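Local structure of subdomain of Desmoplakin Carboxy-Terminal domain (DPCT) (Homo sapiens, 1LM5) at residues B[60-64]-B[80-84]; B[85-89]-B[129-134]; B[31-35]-B[196-200]. The protein probably helps tether intermediate filaments to desmosomes, as an intermediate filament-binding fragment of the desmoplakin tail built from plakin repeats. All blocks are in the same frame, centred on the assembly; numbering follows the deposited sequence.

Contact 1 of 3, residues B[60-64]-B[80-84]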
ATOM      1  N   LYS B  60      10.473  -5.070  -3.034  1.00 22.83           N
ATOM      2  CA  LYS B  60      10.639  -4.922  -1.593  1.00 22.34           C
ATOM      3  C   LYS B  60      10.980  -6.292  -1.027  1.00 22.60           C
ATOM      4  O   LYS B  60      10.339  -7.289  -1.348  1.00 22.61           O
ATOM      5  CB  LYS B  60       9.354  -4.354  -0.995  1.00 25.64           C
ATOM      6  CG  LYS B  60       9.099  -2.915  -1.482  1.00 26.85           C
ATOM      7  CD  LYS B  60       7.645  -2.490  -1.364  1.00 31.37           C
ATOM      8  CE  LYS B  60       7.211  -2.320   0.082  1.00 33.42           C
ATOM      9  NZ  LYS B  60       5.779  -1.877   0.174  1.00 37.21           N
ATOM     10  N   LEU B  61      12.007  -6.340  -0.197  1.00 21.65           N
ATOM     11  CA  LEU B  61      12.463  -7.598   0.360  1.00 21.50           C
ATOM     12  C   LEU B  61      12.429  -7.631   1.874  1.00 21.58           C
ATOM     13  O   LEU B  61      12.595  -6.610   2.534  1.00 20.49           O
ATOM     14  CB  LEU B  61      13.911  -7.855  -0.065  1.00 22.23           C
ATOM     15  CG  LEU B  61      14.311  -7.700  -1.526  1.00 20.92           C
ATOM     16  CD1 LEU B  61      15.846  -7.718  -1.625  1.00 21.74           C
ATOM     17  CD2 LEU B  61      13.691  -8.821  -2.345  1.00 23.39           C
ATOM     18  N   SER B  62      12.231  -8.826   2.417  1.00 21.19           N
ATOM     19  CA  SER B  62      12.263  -9.007   3.859  1.00 21.67           C
ATOM     20  C   SER B  62      13.742  -8.834   4.170  1.00 21.66           C
ATOM     21  O   SER B  62      14.580  -8.910   3.267  1.00 19.85           O
ATOM     22  CB  SER B  62      11.848 -10.432   4.216  1.00 22.19           C
ATOM     23  OG  SER B  62      12.663 -11.357   3.522  1.00 21.74           O
ATOM     24  N   LEU B  63      14.090  -8.604   5.427  1.00 21.03           N
ATOM     25  CA  LEU B  63      15.501  -8.465   5.739  1.00 21.70           C
ATOM     26  C   LEU B  63      16.254  -9.737   5.362  1.00 22.92           C
ATOM     27  O   LEU B  63      17.379  -9.679   4.866  1.00 22.34           O
ATOM     28  CB  LEU B  63      15.711  -8.178   7.226  1.00 20.82           C
ATOM     29  CG  LEU B  63      15.203  -6.833   7.749  1.00 22.71           C
ATOM     30  CD1 LEU B  63      15.381  -6.777   9.265  1.00 20.90           C
ATOM     31  CD2 LEU B  63      15.975  -5.699   7.087  1.00 20.72           C
ATOM     32  N   GLN B  64      15.623 -10.883   5.607  1.00 25.63           N
ATOM     33  CA  GLN B  64      16.235 -12.174   5.325  1.00 27.97           C
ATOM     34  C   GLN B  64      16.605 -12.293   3.854  1.00 26.96           C
ATOM     35  O   GLN B  64      17.733 -12.659   3.504  1.00 24.09           O
ATOM     36  CB  GLN B  64      15.274 -13.297   5.719  1.00 32.04           C
ATOM     37  CG  GLN B  64      15.831 -14.689   5.508  1.00 36.39           C
ATOM     38  CD  GLN B  64      14.797 -15.768   5.769  1.00 39.64           C
ATOM     39  OE1 GLN B  64      14.230 -15.856   6.861  1.00 43.26           O
ATOM     40  NE2 GLN B  64      14.545 -16.597   4.765  1.00 41.46           N
ATOM     41  N   LEU B  80      18.462  -3.527  11.450  1.00 21.36           N
ATOM     42  CA  LEU B  80      17.207  -3.131  10.815  1.00 20.64           C
ATOM     43  C   LEU B  80      15.954  -3.805  11.340  1.00 19.73           C
ATOM     44  O   LEU B  80      14.855  -3.451  10.924  1.00 20.70           O
ATOM     45  CB  LEU B  80      17.268  -3.380   9.303  1.00 17.87           C
ATOM     46  CG  LEU B  80      18.324  -2.594   8.544  1.00 19.19           C
ATOM     47  CD1 LEU B  80      18.345  -3.057   7.089  1.00 18.65           C
ATOM     48  CD2 LEU B  80      18.001  -1.112   8.645  1.00 17.63           C
ATOM     49  N   LYS B  81      16.097  -4.780  12.235  1.00 21.23           N
ATOM     50  CA  LYS B  81      14.927  -5.482  12.752  1.00 22.28           C
ATOM     51  C   LYS B  81      13.829  -4.552  13.257  1.00 20.85           C
ATOM     52  O   LYS B  81      12.661  -4.693  12.876  1.00 19.72           O
ATOM     53  CB  LYS B  81      15.340  -6.471  13.857  1.00 24.90           C
ATOM     54  CG  LYS B  81      16.170  -7.651  13.340  1.00 28.29           C
ATOM     55  CD  LYS B  81      16.828  -8.417  14.492  1.00 30.99           C
ATOM     56  CE  LYS B  81      17.715  -9.571  14.011  1.00 33.85           C
ATOM     57  NZ  LYS B  81      16.953 -10.766  13.527  1.00 35.84           N
ATOM     58  N   PRO B  82      14.180  -3.587  14.123  1.00 21.22           N
ATOM     59  CA  PRO B  82      13.132  -2.684  14.620  1.00 19.70           C
ATOM     60  C   PRO B  82      12.405  -1.970  13.475  1.00 18.40           C
ATOM     61  O   PRO B  82      11.188  -1.810  13.512  1.00 18.03           O
ATOM     62  CB  PRO B  82      13.897  -1.712  15.507  1.00 19.69           C
ATOM     63  CG  PRO B  82      15.074  -2.537  15.995  1.00 22.18           C
ATOM     64  CD  PRO B  82      15.484  -3.278  14.735  1.00 21.00           C
ATOM     65  N   ALA B  83      13.155  -1.534  12.464  1.00 16.85           N
ATOM     66  CA  ALA B  83      12.556  -0.849  11.315  1.00 18.44           C
ATOM     67  C   ALA B  83      11.590  -1.783  10.588  1.00 18.14           C
ATOM     68  O   ALA B  83      10.519  -1.367  10.143  1.00 17.77           O
ATOM     69  CB  ALA B  83      13.640  -0.381  10.347  1.00 15.57           C
ATOM     70  N   GLN B  84      11.980  -3.043  10.442  1.00 18.78           N
ATOM     71  CA  GLN B  84      11.108  -3.999   9.771  1.00 20.85           C
ATOM     72  C   GLN B  84       9.867  -4.161  10.636  1.00 20.29           C
ATOM     73  O   GLN B  84       8.754  -4.237  10.131  1.00 20.96           O
ATOM     74  CB  GLN B  84      11.796  -5.353   9.579  1.00 20.68           C
ATOM     75  CG  GLN B  84      10.954  -6.337   8.780  1.00 22.56           C
ATOM     76  CD  GLN B  84      11.733  -7.552   8.309  1.00 25.38           C
ATOM     77  OE1 GLN B  84      12.221  -8.346   9.119  1.00 30.52           O
ATOM     78  NE2 GLN B  84      11.853  -7.706   6.990  1.00 23.72           N
TER
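This is mainly an apolar contact that joins helix 63-68 to helix 74-88 in a plakin-repeat protein. The plakin repeat is a short β-hairpin followed by two antiparallel helices. Residues 60-64 run from the second hairpin strand into the first turn of helix 63-68. Residues 80-84 belong to the longer helix 74-88. L63 carries most of the contact. Its CB points toward helix 74-88, and its two methyl branches divide the work. CD2 presses on L80, 3.5 Å from both L80 CB and L80 CD1. The first of these is tight for two carbons. CD1 reaches past L80 to the backbone, 3.6 Å from K81 N. The L63 and L80 side chains pass each other at a slant. L63 CG is anti to its own carbonyl carbon (chi1 -67°), and this sends the isobutyl end out across the gap between the helices.

Q84 comes from the other direction. Its CG is anti to the backbone N (chi1 -175°) and the chain stays extended beyond it, so the flank of the side chain runs along L63. Q84 CB lies 3.9 Å from L63 CD1, and Q84 CD lies 3.6 Å from L63 CG. The amide end reaches the start of helix 63-68, close to S62 and the backbone of L63. S62 is the N-cap of that helix, with its OG accepting from D65 N. On the Q84 side, the backbone bond from Q84 N to L80 O (2.9 Å) spans the kink at P82 and A83.

I52 of the hairpin and I72 of the interhelical loop also touch both leucines. The chemistry is therefore that of a small leucine and isoleucine core with a polar glutamine at its border, joining hairpin, loop and the two helices 63-68 and 74-88.

Contact 2 of 3, residues B[85-89]-B[129-134]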
ATOM      1  N   LYS B  85      10.067  -4.205  11.949  1.00 22.12           N
ATOM      2  CA  LYS B  85       8.945  -4.339  12.867  1.00 23.04           C
ATOM      3  C   LYS B  85       8.021  -3.138  12.744  1.00 22.47           C
ATOM      4  O   LYS B  85       6.818  -3.259  12.955  1.00 20.92           O
ATOM      5  CB  LYS B  85       9.433  -4.465  14.313  1.00 23.26           C
ATOM      6  CG  LYS B  85       9.898  -5.860  14.693  1.00 30.25           C
ATOM      7  CD  LYS B  85      10.351  -5.895  16.141  1.00 34.00           C
ATOM      8  CE  LYS B  85      10.895  -7.262  16.518  1.00 38.02           C
ATOM      9  NZ  LYS B  85       9.855  -8.322  16.361  1.00 41.63           N
ATOM     10  N   ALA B  86       8.584  -1.980  12.407  1.00 21.08           N
ATOM     11  CA  ALA B  86       7.783  -0.771  12.254  1.00 21.72           C
ATOM     12  C   ALA B  86       6.784  -0.976  11.133  1.00 20.67           C
ATOM     13  O   ALA B  86       5.784  -0.266  11.033  1.00 21.69           O
ATOM     14  CB  ALA B  86       8.670   0.421  11.948  1.00 22.19           C
ATOM     15  N   PHE B  87       7.055  -1.949  10.274  1.00 20.31           N
ATOM     16  CA  PHE B  87       6.129  -2.228   9.191  1.00 21.60           C
ATOM     17  C   PHE B  87       5.246  -3.428   9.501  1.00 23.05           C
ATOM     18  O   PHE B  87       4.022  -3.350   9.418  1.00 22.17           O
ATOM     19  CB  PHE B  87       6.866  -2.504   7.889  1.00 22.11           C
ATOM     20  CG  PHE B  87       5.950  -2.693   6.735  1.00 21.40           C
ATOM     21  CD1 PHE B  87       5.413  -1.597   6.078  1.00 21.92           C
ATOM     22  CD2 PHE B  87       5.569  -3.969   6.337  1.00 22.20           C
ATOM     23  CE1 PHE B  87       4.503  -1.764   5.036  1.00 22.22           C
ATOM     24  CE2 PHE B  87       4.662  -4.144   5.301  1.00 21.65           C
ATOM     25  CZ  PHE B  87       4.129  -3.038   4.650  1.00 23.62           C
ATOM     26  N   ILE B  88       5.872  -4.545   9.855  1.00 24.03           N
ATOM     27  CA  ILE B  88       5.110  -5.754  10.133  1.00 27.01           C
ATOM     28  C   ILE B  88       4.324  -5.636  11.425  1.00 26.07           C
ATOM     29  O   ILE B  88       3.298  -6.286  11.593  1.00 25.51           O
ATOM     30  CB  ILE B  88       6.029  -6.987  10.203  1.00 29.65           C
ATOM     31  CG1 ILE B  88       7.167  -6.739  11.191  1.00 33.80           C
ATOM     32  CG2 ILE B  88       6.582  -7.297   8.820  1.00 32.40           C
ATOM     33  CD1 ILE B  88       8.186  -7.888  11.270  1.00 37.41           C
ATOM     34  N   GLY B  89       4.817  -4.808  12.338  1.00 24.71           N
ATOM     35  CA  GLY B  89       4.147  -4.616  13.605  1.00 25.60           C
ATOM     36  C   GLY B  89       4.931  -5.201  14.763  1.00 26.12           C
ATOM     37  O   GLY B  89       5.648  -6.192  14.607  1.00 26.01           O
ATOM     38  N   VAL B 129       2.184   3.480   8.490  1.00 17.31           N
ATOM     39  CA  VAL B 129       1.800   2.107   8.237  1.00 17.67           C
ATOM     40  C   VAL B 129       0.954   1.550   9.367  1.00 19.45           C
ATOM     41  O   VAL B 129       1.274   1.728  10.540  1.00 19.34           O
ATOM     42  CB  VAL B 129       3.039   1.209   8.098  1.00 16.58           C
ATOM     43  CG1 VAL B 129       2.625  -0.253   7.979  1.00 19.13           C
ATOM     44  CG2 VAL B 129       3.850   1.636   6.886  1.00 18.61           C
ATOM     45  N   ASP B 130      -0.143   0.897   9.006  1.00 18.67           N
ATOM     46  CA  ASP B 130      -0.970   0.241  10.003  1.00 22.39           C
ATOM     47  C   ASP B 130      -0.546  -1.227   9.921  1.00 22.22           C
ATOM     48  O   ASP B 130      -0.866  -1.914   8.958  1.00 22.96           O
ATOM     49  CB  ASP B 130      -2.449   0.368   9.666  1.00 21.50           C
ATOM     50  CG  ASP B 130      -3.313  -0.409  10.628  1.00 25.97           C
ATOM     51  OD1 ASP B 130      -2.748  -1.075  11.526  1.00 27.08           O
ATOM     52  OD2 ASP B 130      -4.547  -0.352  10.490  1.00 24.95           O
ATOM     53  N   PRO B 131       0.202  -1.717  10.921  1.00 24.08           N
ATOM     54  CA  PRO B 131       0.678  -3.106  10.958  1.00 27.46           C
ATOM     55  C   PRO B 131      -0.468  -4.110  10.844  1.00 29.01           C
ATOM     56  O   PRO B 131      -0.278  -5.224  10.361  1.00 30.63           O
ATOM     57  CB  PRO B 131       1.373  -3.204  12.316  1.00 28.23           C
ATOM     58  CG  PRO B 131       1.755  -1.792  12.616  1.00 28.71           C
ATOM     59  CD  PRO B 131       0.564  -1.014  12.161  1.00 26.61           C
ATOM     60  N   GLU B 132      -1.646  -3.704  11.299  1.00 29.90           N
ATOM     61  CA  GLU B 132      -2.831  -4.556  11.252  1.00 32.61           C
ATOM     62  C   GLU B 132      -3.115  -5.072   9.842  1.00 30.83           C
ATOM     63  O   GLU B 132      -3.375  -6.256   9.649  1.00 30.85           O
ATOM     64  CB  GLU B 132      -4.050  -3.779  11.744  1.00 36.34           C
ATOM     65  CG  GLU B 132      -5.377  -4.456  11.453  1.00 44.26           C
ATOM     66  CD  GLU B 132      -6.545  -3.473  11.422  1.00 48.38           C
ATOM     67  OE1 GLU B 132      -7.696  -3.922  11.210  1.00 51.09           O
ATOM     68  OE2 GLU B 132      -6.314  -2.255  11.603  1.00 49.77           O
ATOM     69  N   VAL B 133      -3.074  -4.168   8.868  1.00 28.27           N
ATOM     70  CA  VAL B 133      -3.336  -4.508   7.473  1.00 27.07           C
ATOM     71  C   VAL B 133      -2.096  -4.286   6.609  1.00 25.17           C
ATOM     72  O   VAL B 133      -2.147  -4.385   5.390  1.00 24.41           O
ATOM     73  CB  VAL B 133      -4.477  -3.649   6.912  1.00 27.61           C
ATOM     74  CG1 VAL B 133      -5.757  -3.908   7.696  1.00 28.87           C
ATOM     75  CG2 VAL B 133      -4.094  -2.166   6.990  1.00 27.13           C
ATOM     76  N   HIS B 134      -0.976  -3.979   7.253  1.00 26.63           N
ATOM     77  CA  HIS B 134       0.269  -3.747   6.536  1.00 26.01           C
ATOM     78  C   HIS B 134       0.072  -2.827   5.343  1.00 25.49           C
ATOM     79  O   HIS B 134       0.588  -3.075   4.262  1.00 25.61           O
ATOM     80  CB  HIS B 134       0.880  -5.078   6.092  1.00 29.98           C
ATOM     81  CG  HIS B 134       1.200  -5.997   7.233  1.00 35.00           C
ATOM     82  ND1 HIS B 134       0.288  -6.895   7.744  1.00 38.81           N
ATOM     83  CD2 HIS B 134       2.305  -6.103   8.008  1.00 37.30           C
ATOM     84  CE1 HIS B 134       0.816  -7.513   8.786  1.00 38.55           C
ATOM     85  NE2 HIS B 134       2.039  -7.050   8.968  1.00 38.83           N
TER
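The rings of F87 and H134 meet obliquely, with planes at 47° and centroids 5.9 Å apart. F87 sits near the C-terminal end of helix 74-88. Its CB points away from residues 129-134, but CG is anti to the backbone N (chi1 -176°) and the ring swings back toward them. Ring atoms CD1 and CE1 meet V129, and the F87 and V129 side chains cross at about a right angle. V129 CG1 comes within 3.6 Å of F87 CD1, and CG2 touches the same two ring carbons. Ring atoms CE2 and CZ meet H134, with F87 CE2 4.0 Å from H134 CB. The backbone O of H134 is buried here and has no partner in the model.

The imidazole also leans on the helix end. I88 CA lies at its edge, in the ring plane. H134 NE2 gives a weak, bent hydrogen bond to I88 O (3.0 Å, 130°). The carbonyl of P131 lies over one face of the ring, without a bond to it. G89, just after the helix, has positive phi, and its CA packs 3.4 Å from P131 CB. The backbone comes very close to the proline here. Residues 130-132 form an Asx turn, with E132 N bonded to D130 OD1 (2.9 Å) from above the carboxylate plane.

The turn belongs to the hairpin of strands 129-130 and 135-136, so the contact joins the end of helix 74-88 to that hairpin. Q122 of helix 112-124 bridges the two segments, bonding A86 O and V129 N. E132 has a salt bridge to K145, at the end of helix 139-145. V133 makes backbone hydrogen bonds to the second subunit.

Contact 3 of 3, residues B[31-35]-B[196-200]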
ATOM      1  N   ARG B  31      31.898   1.127  -0.032  1.00 28.75           N
ATOM      2  CA  ARG B  31      32.850   1.976  -0.737  1.00 27.75           C
ATOM      3  C   ARG B  31      33.186   3.227   0.066  1.00 26.92           C
ATOM      4  O   ARG B  31      33.954   4.078  -0.377  1.00 26.49           O
ATOM      5  CB  ARG B  31      32.289   2.331  -2.122  1.00 28.63           C
ATOM      6  CG  ARG B  31      31.538   1.160  -2.725  1.00 29.01           C
ATOM      7  CD  ARG B  31      31.902   0.813  -4.147  1.00 31.59           C
ATOM      8  NE  ARG B  31      31.300   1.700  -5.132  1.00 30.88           N
ATOM      9  CZ  ARG B  31      30.898   1.306  -6.339  1.00 31.64           C
ATOM     10  NH1 ARG B  31      31.021   0.037  -6.711  1.00 30.26           N
ATOM     11  NH2 ARG B  31      30.400   2.188  -7.192  1.00 29.20           N
ATOM     12  N   GLY B  32      32.610   3.322   1.257  1.00 26.43           N
ATOM     13  CA  GLY B  32      32.876   4.455   2.116  1.00 27.58           C
ATOM     14  C   GLY B  32      32.346   5.787   1.626  1.00 27.18           C
ATOM     15  O   GLY B  32      32.855   6.827   2.037  1.00 28.76           O
ATOM     16  N   ILE B  33      31.338   5.773   0.758  1.00 26.72           N
ATOM     17  CA  ILE B  33      30.773   7.030   0.269  1.00 25.53           C
ATOM     18  C   ILE B  33      29.488   7.383   1.017  1.00 25.30           C
ATOM     19  O   ILE B  33      29.012   8.517   0.960  1.00 26.04           O
ATOM     20  CB  ILE B  33      30.534   6.997  -1.257  1.00 26.24           C
ATOM     21  CG1 ILE B  33      29.565   5.878  -1.643  1.00 24.79           C
ATOM     22  CG2 ILE B  33      31.875   6.813  -1.961  1.00 26.11           C
ATOM     23  CD1 ILE B  33      29.224   5.877  -3.135  1.00 28.57           C
ATOM     24  N   VAL B  34      28.936   6.392   1.715  1.00 24.03           N
ATOM     25  CA  VAL B  34      27.751   6.565   2.555  1.00 22.85           C
ATOM     26  C   VAL B  34      28.179   5.979   3.904  1.00 24.23           C
ATOM     27  O   VAL B  34      28.652   4.840   3.958  1.00 24.23           O
ATOM     28  CB  VAL B  34      26.542   5.753   2.032  1.00 21.36           C
ATOM     29  CG1 VAL B  34      25.360   5.938   2.965  1.00 21.28           C
ATOM     30  CG2 VAL B  34      26.197   6.172   0.610  1.00 21.81           C
ATOM     31  N   ASP B  35      28.054   6.743   4.986  1.00 23.79           N
ATOM     32  CA  ASP B  35      28.453   6.213   6.287  1.00 23.28           C
ATOM     33  C   ASP B  35      27.432   5.174   6.723  1.00 23.16           C
ATOM     34  O   ASP B  35      26.265   5.240   6.333  1.00 22.98           O
ATOM     35  CB  ASP B  35      28.563   7.323   7.334  1.00 22.50           C
ATOM     36  CG  ASP B  35      27.221   7.899   7.708  1.00 25.13           C
ATOM     37  OD1 ASP B  35      26.770   8.837   7.026  1.00 25.57           O
ATOM     38  OD2 ASP B  35      26.612   7.402   8.676  1.00 22.50           O
ATOM     39  N   GLU B 196      22.708  10.808  -4.563  1.00 22.06           N
ATOM     40  CA  GLU B 196      24.089  10.846  -5.011  1.00 22.55           C
ATOM     41  C   GLU B 196      25.051  10.742  -3.829  1.00 22.99           C
ATOM     42  O   GLU B 196      24.755  11.209  -2.731  1.00 23.25           O
ATOM     43  CB  GLU B 196      24.366  12.133  -5.781  1.00 23.30           C
ATOM     44  CG  GLU B 196      23.661  12.190  -7.110  1.00 26.61           C
ATOM     45  CD  GLU B 196      23.994  13.449  -7.891  1.00 30.83           C
ATOM     46  OE1 GLU B 196      23.444  13.609  -9.000  1.00 36.50           O
ATOM     47  OE2 GLU B 196      24.800  14.270  -7.401  1.00 31.74           O
ATOM     48  N   ALA B 197      26.201  10.121  -4.066  1.00 22.05           N
ATOM     49  CA  ALA B 197      27.213   9.958  -3.039  1.00 24.12           C
ATOM     50  C   ALA B 197      28.582  10.125  -3.684  1.00 27.27           C
ATOM     51  O   ALA B 197      28.807   9.680  -4.813  1.00 28.46           O
ATOM     52  CB  ALA B 197      27.108   8.584  -2.404  1.00 20.88           C
ATOM     53  N   ALA B 198      29.483  10.771  -2.962  1.00 29.07           N
ATOM     54  CA  ALA B 198      30.835  11.008  -3.444  1.00 32.30           C
ATOM     55  C   ALA B 198      31.790  10.761  -2.291  1.00 34.38           C
ATOM     56  O   ALA B 198      31.380  10.793  -1.130  1.00 33.29           O
ATOM     57  CB  ALA B 198      30.967  12.448  -3.941  1.00 33.33           C
ATOM     58  N   SER B 199      33.055  10.500  -2.617  1.00 38.15           N
ATOM     59  CA  SER B 199      34.092  10.258  -1.613  1.00 41.35           C
ATOM     60  C   SER B 199      34.793  11.564  -1.283  1.00 43.03           C
ATOM     61  O   SER B 199      34.858  12.463  -2.120  1.00 44.59           O
ATOM     62  CB  SER B 199      35.142   9.270  -2.132  1.00 41.70           C
ATOM     63  OG  SER B 199      34.641   7.949  -2.177  1.00 44.17           O
ATOM     64  N   VAL B 200      35.321  11.668  -0.069  1.00 44.06           N
ATOM     65  CA  VAL B 200      36.031  12.874   0.332  1.00 46.58           C
ATOM     66  C   VAL B 200      37.403  12.498   0.895  1.00 48.02           C
ATOM     67  O   VAL B 200      37.714  12.916   2.033  1.00 49.38           O
ATOM     68  CB  VAL B 200      35.235  13.664   1.398  1.00 46.63           C
ATOM     69  CG1 VAL B 200      35.893  15.017   1.644  1.00 47.32           C
ATOM     70  CG2 VAL B 200      33.799  13.850   0.940  1.00 46.96           C
TER
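The NH2 of R31 is gripped by two carboxylates, in salt bridges to D16 of strand 11-16 and E21 of strand 21-23. At its other end, R31 O lies 4.3 Å from S199 OG, at the margin of the contact. Most of the touching is done by I33. Its CG1 lies between the backbone N and the carbonyl carbon (chi1 60°), and this carries CD1 onto the A197 methyl. I33 CD1 is 3.5 Å from A197 CB. The methyl of A197 is also met by V34, whose CG2 stands 4.0 Å from A197 CB. The other branch of I33, CG2, meets S199. It lies only 3.0 Å from S199 OG, so short that the placement of this pair is doubtful.

G32 closes helix 25-30 with a Schellman motif. D35, the N-cap of helix 36-47, opens the next helix. I33 and V34 thus sit in the short link between two helices and are pressed against strands of a mixed sheet. Strand 193-197 runs parallel to strand 11-16 in that sheet, and A197 bonds through its backbone to F15 and T17. I14 touches both V34 and A197, and I23 touches I33 and R31. A198 O lies 3.9 Å from I33 CB and accepts a hydrogen bond from K172 NZ.

Contacts 1 and 2 follow one another along the chain and share helix 74-88. Contact 1 uses residues 80-84 and contact 2 the adjoining 85-89, and their centres are 12 Å apart. The helix thus packs first against helix 63-68, then against the hairpin of strands 129-130 and 135-136. Contact 3 joins distant ends of the chain and encloses the other two in its loop. Its centre is 23 Å from that of contact 1 and 32 Å from that of contact 2, with nearest atoms about 11 Å and 19 Å away. Contacts 2 and 3 lie on opposite sides of the chain's centre. V133 and H134 touch the second subunit; K60, beside contact 1, hydrogen-bonds weakly to it.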